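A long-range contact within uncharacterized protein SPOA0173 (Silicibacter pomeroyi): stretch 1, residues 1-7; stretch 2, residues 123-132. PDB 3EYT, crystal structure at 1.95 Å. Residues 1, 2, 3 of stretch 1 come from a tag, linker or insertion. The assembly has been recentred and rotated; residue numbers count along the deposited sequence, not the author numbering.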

ATOM      1  N   SER C   1      39.746   4.324 -15.818  1.00 45.97           N
ATOM      2  CA  SER C   1      39.652   3.465 -14.590  1.00 45.39           C
ATOM      3  C   SER C   1      38.378   2.615 -14.548  1.00 44.74           C
ATOM      4  O   SER C   1      38.391   1.497 -14.017  1.00 45.27           O
ATOM      5  CB  SER C   1      39.777   4.325 -13.296  1.00 45.92           C
ATOM      6  N   ASN C   2      37.283   3.150 -15.092  1.00 43.80           N
ATOM      7  CA  ASN C   2      35.962   2.479 -15.071  1.00 42.51           C
ATOM      8  C   ASN C   2      35.462   2.119 -13.636  1.00 41.38           C
ATOM      9  O   ASN C   2      34.922   1.023 -13.385  1.00 42.24           O
ATOM     10  CB  ASN C   2      35.937   1.273 -16.039  1.00 42.11           C
ATOM     11  CG  ASN C   2      36.518   1.617 -17.425  1.00 42.50           C
ATOM     12  OD1 ASN C   2      36.086   2.565 -18.072  1.00 40.19           O
ATOM     13  ND2 ASN C   2      37.503   0.843 -17.868  1.00 42.48           N
ATOM     14  N   ALA C   3      35.657   3.054 -12.711  1.00 39.60           N
ATOM     15  CA  ALA C   3      35.226   2.887 -11.330  1.00 37.95           C
ATOM     16  C   ALA C   3      34.506   4.160 -10.916  1.00 37.18           C
ATOM     17  O   ALA C   3      35.082   5.032 -10.251  1.00 37.61           O
ATOM     18  CB  ALA C   3      36.415   2.629 -10.429  1.00 37.70           C
HETATM   19  N   MSE C   4      33.249   4.278 -11.325  1.00 35.23           N
HETATM   20  CA  MSE C   4      32.461   5.450 -10.972  1.00 33.77           C
HETATM   21  C   MSE C   4      32.052   5.455  -9.490  1.00 32.29           C
HETATM   22  O   MSE C   4      31.954   4.406  -8.869  1.00 30.62           O
HETATM   23  CB  MSE C   4      31.245   5.602 -11.890  1.00 34.06           C
HETATM   24  CG  MSE C   4      30.483   4.340 -12.230  1.00 34.23           C
HETATM   25 SE   MSE C   4      28.968   4.870 -13.358  0.50 36.26          SE
HETATM   26  CE  MSE C   4      27.778   5.411 -11.925  1.00 35.55           C
ATOM     27  N   LYS C   5      31.829   6.640  -8.921  1.00 30.88           N
ATOM     28  CA  LYS C   5      31.466   6.690  -7.502  1.00 29.95           C
ATOM     29  C   LYS C   5      30.075   6.068  -7.246  1.00 27.76           C
ATOM     30  O   LYS C   5      29.166   6.216  -8.067  1.00 27.63           O
ATOM     31  CB  LYS C   5      31.581   8.107  -6.940  1.00 31.06           C
ATOM     32  CG  LYS C   5      32.249   8.112  -5.581  1.00 33.16           C
ATOM     33  CD  LYS C   5      32.002   9.411  -4.832  1.00 36.73           C
ATOM     34  CE  LYS C   5      32.400   9.252  -3.357  1.00 38.76           C
ATOM     35  NZ  LYS C   5      32.003   7.914  -2.760  1.00 40.44           N
ATOM     36  N   ALA C   6      29.930   5.319  -6.149  1.00 25.15           N
ATOM     37  CA  ALA C   6      28.634   4.726  -5.804  1.00 22.81           C
ATOM     38  C   ALA C   6      27.768   5.661  -4.917  1.00 21.63           C
ATOM     39  O   ALA C   6      28.139   5.964  -3.789  1.00 20.44           O
ATOM     40  CB  ALA C   6      28.806   3.348  -5.172  1.00 22.04           C
ATOM     41  N   PRO C   7      26.609   6.137  -5.431  1.00 20.25           N
ATOM     42  CA  PRO C   7      25.788   7.031  -4.585  1.00 19.78           C
ATOM     43  C   PRO C   7      25.386   6.385  -3.252  1.00 19.10           C
ATOM     44  O   PRO C   7      25.178   5.172  -3.204  1.00 17.55           O
ATOM     45  CB  PRO C   7      24.534   7.258  -5.440  1.00 19.74           C
ATOM     46  CG  PRO C   7      25.063   7.148  -6.884  1.00 20.73           C
ATOM     47  CD  PRO C   7      26.086   6.027  -6.806  1.00 20.31           C
ATOM     48  N   LEU C 123      27.836  -4.126  -8.130  1.00 17.78           N
ATOM     49  CA  LEU C 123      29.024  -4.523  -7.384  1.00 18.55           C
ATOM     50  C   LEU C 123      29.850  -3.313  -7.034  1.00 18.50           C
ATOM     51  O   LEU C 123      30.291  -2.569  -7.931  1.00 18.59           O
ATOM     52  CB  LEU C 123      29.945  -5.445  -8.200  1.00 19.08           C
ATOM     53  CG  LEU C 123      29.771  -6.950  -8.337  1.00 24.12           C
ATOM     54  CD1 LEU C 123      31.157  -7.507  -8.730  1.00 24.55           C
ATOM     55  CD2 LEU C 123      29.250  -7.620  -7.071  1.00 25.57           C
ATOM     56  N   ILE C 124      30.079  -3.152  -5.737  1.00 17.28           N
ATOM     57  CA  ILE C 124      30.828  -2.047  -5.174  1.00 18.43           C
ATOM     58  C   ILE C 124      32.113  -2.576  -4.536  1.00 18.17           C
ATOM     59  O   ILE C 124      32.090  -3.516  -3.733  1.00 17.82           O
ATOM     60  CB  ILE C 124      29.978  -1.271  -4.146  1.00 18.25           C
ATOM     61  CG1 ILE C 124      28.771  -0.609  -4.853  1.00 18.56           C
ATOM     62  CG2 ILE C 124      30.805  -0.199  -3.401  1.00 18.95           C
ATOM     63  CD1 ILE C 124      27.707  -0.159  -3.874  1.00 18.89           C
ATOM     64  N   ASP C 125      33.232  -1.964  -4.897  1.00 18.66           N
ATOM     65  CA  ASP C 125      34.530  -2.436  -4.423  1.00 19.00           C
ATOM     66  C   ASP C 125      34.784  -2.036  -2.968  1.00 19.47           C
ATOM     67  O   ASP C 125      34.004  -1.303  -2.390  1.00 19.63           O
ATOM     68  CB  ASP C 125      35.658  -2.019  -5.381  1.00 18.78           C
ATOM     69  CG  ASP C 125      35.942  -0.516  -5.383  1.00 21.19           C
ATOM     70  OD1 ASP C 125      35.531   0.229  -4.456  1.00 20.08           O
ATOM     71  OD2 ASP C 125      36.634  -0.074  -6.336  1.00 22.58           O
ATOM     72  N   LYS C 126      35.882  -2.522  -2.384  1.00 20.57           N
ATOM     73  CA  LYS C 126      36.257  -2.214  -0.983  1.00 21.02           C
ATOM     74  C   LYS C 126      36.415  -0.716  -0.701  1.00 21.18           C
ATOM     75  O   LYS C 126      36.353  -0.278   0.449  1.00 21.20           O
ATOM     76  CB  LYS C 126      37.580  -2.896  -0.640  1.00 21.02           C
ATOM     77  CG  LYS C 126      37.558  -4.367  -0.763  1.00 21.19           C
ATOM     78  CD  LYS C 126      38.844  -4.932  -0.187  1.00 20.08           C
ATOM     79  CE  LYS C 126      38.935  -6.363  -0.568  1.00 20.25           C
ATOM     80  NZ  LYS C 126      40.200  -6.968  -0.101  1.00 20.84           N
ATOM     81  N   ALA C 127      36.646   0.066  -1.749  1.00 22.01           N
ATOM     82  CA  ALA C 127      36.826   1.511  -1.593  1.00 22.54           C
ATOM     83  C   ALA C 127      35.526   2.311  -1.742  1.00 22.52           C
ATOM     84  O   ALA C 127      35.557   3.529  -1.642  1.00 23.38           O
ATOM     85  CB  ALA C 127      37.902   2.022  -2.561  1.00 22.51           C
ATOM     86  N   GLY C 128      34.400   1.633  -1.997  1.00 22.36           N
ATOM     87  CA  GLY C 128      33.106   2.298  -2.141  1.00 21.39           C
ATOM     88  C   GLY C 128      32.761   2.710  -3.560  1.00 21.50           C
ATOM     89  O   GLY C 128      31.760   3.404  -3.796  1.00 21.66           O
ATOM     90  N   ASP C 129      33.563   2.286  -4.529  1.00 21.37           N
ATOM     91  CA  ASP C 129      33.270   2.606  -5.928  1.00 21.26           C
ATOM     92  C   ASP C 129      32.446   1.538  -6.619  1.00 20.14           C
ATOM     93  O   ASP C 129      32.672   0.332  -6.428  1.00 20.12           O
ATOM     94  CB  ASP C 129      34.567   2.822  -6.727  1.00 22.03           C
ATOM     95  CG  ASP C 129      35.321   4.084  -6.294  1.00 23.67           C
ATOM     96  OD1 ASP C 129      34.686   5.084  -5.859  1.00 22.84           O
ATOM     97  OD2 ASP C 129      36.562   4.057  -6.390  1.00 25.96           O
ATOM     98  N   LEU C 130      31.504   1.986  -7.448  1.00 19.82           N
ATOM     99  CA  LEU C 130      30.756   1.087  -8.314  1.00 19.23           C
ATOM    100  C   LEU C 130      31.662   0.514  -9.407  1.00 19.69           C
ATOM    101  O   LEU C 130      32.341   1.263 -10.118  1.00 20.16           O
ATOM    102  CB  LEU C 130      29.565   1.813  -8.935  1.00 18.51           C
ATOM    103  CG  LEU C 130      28.660   0.953  -9.818  1.00 18.19           C
ATOM    104  CD1 LEU C 130      27.917  -0.099  -9.001  1.00 18.16           C
ATOM    105  CD2 LEU C 130      27.666   1.844 -10.528  1.00 18.38           C
ATOM    106  N   ARG C 131      31.649  -0.808  -9.563  1.00 19.32           N
ATOM    107  CA  ARG C 131      32.563  -1.479 -10.470  1.00 19.75           C
ATOM    108  C   ARG C 131      31.855  -2.379 -11.477  1.00 20.32           C
ATOM    109  O   ARG C 131      32.427  -2.719 -12.503  1.00 21.02           O
ATOM    110  CB  ARG C 131      33.587  -2.293  -9.671  1.00 20.06           C
ATOM    111  CG  ARG C 131      34.454  -1.444  -8.767  1.00 21.44           C
ATOM    112  CD  ARG C 131      35.503  -0.660  -9.577  1.00 21.14           C
ATOM    113  NE  ARG C 131      36.472  -1.584 -10.177  1.00 22.44           N
ATOM    114  CZ  ARG C 131      37.520  -2.089  -9.531  1.00 20.02           C
ATOM    115  NH1 ARG C 131      37.754  -1.762  -8.270  1.00 16.38           N
ATOM    116  NH2 ARG C 131      38.349  -2.915 -10.146  1.00 19.22           N
ATOM    117  N   ALA C 132      30.632  -2.809 -11.170  1.00 18.93           N
ATOM    118  CA  ALA C 132      29.839  -3.507 -12.174  1.00 18.80           C
ATOM    119  C   ALA C 132      28.380  -3.208 -11.935  1.00 18.19           C
ATOM    120  O   ALA C 132      27.972  -2.941 -10.810  1.00 17.14           O
ATOM    121  CB  ALA C 132      30.082  -5.027 -12.157  1.00 17.60           C
TER
HETATM  122  O   HOH W   1      35.295  -1.767 -12.970  1.00 37.50           O

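A chain terminus often settles against a hairpin by laying its backbone along one strand and leaving small side chains to close the gap, and the packing of residues 1–7 against 123–132 illustrates this with a weak direct hydrogen bond. The tag residues come first. Asn2 sets its CA-to-CB bond sideways, with no side-chain atom within 6 Å of stretch 2, but meets Arg131 through one water, which donates to Asn2 O (2.8 Å) and Arg131 O (3.1 Å) and accepts from Arg131 NE (3.0 Å). Ala3 packs its CB against Arg131 CD at 3.5 Å, over the aliphatic part of a side chain whose NH1 is bound in a salt bridge to Asp125 OD2 (2.8 Å). Selenomethionine Met4 accepts the weak bond, Leu130 N to Met4 O at 2.8 Å, while its CE reaches Leu130 CD2 at 3.8 Å. Lys5, in an antiparallel pair with Asp129, directs its CA-to-CB bond away; its exposed position suits a long charged chain. Ala6 then turns inward and is buried: its CB lies 3.3 Å from Gly128 O, 3.9 Å from Ile124 CD1 and 4.1 Å from Leu130 CB, so a methyl fits this close quarter. Gly128 closes the type I turn with a positive phi that favours glycine. Pro7 leaves the contact.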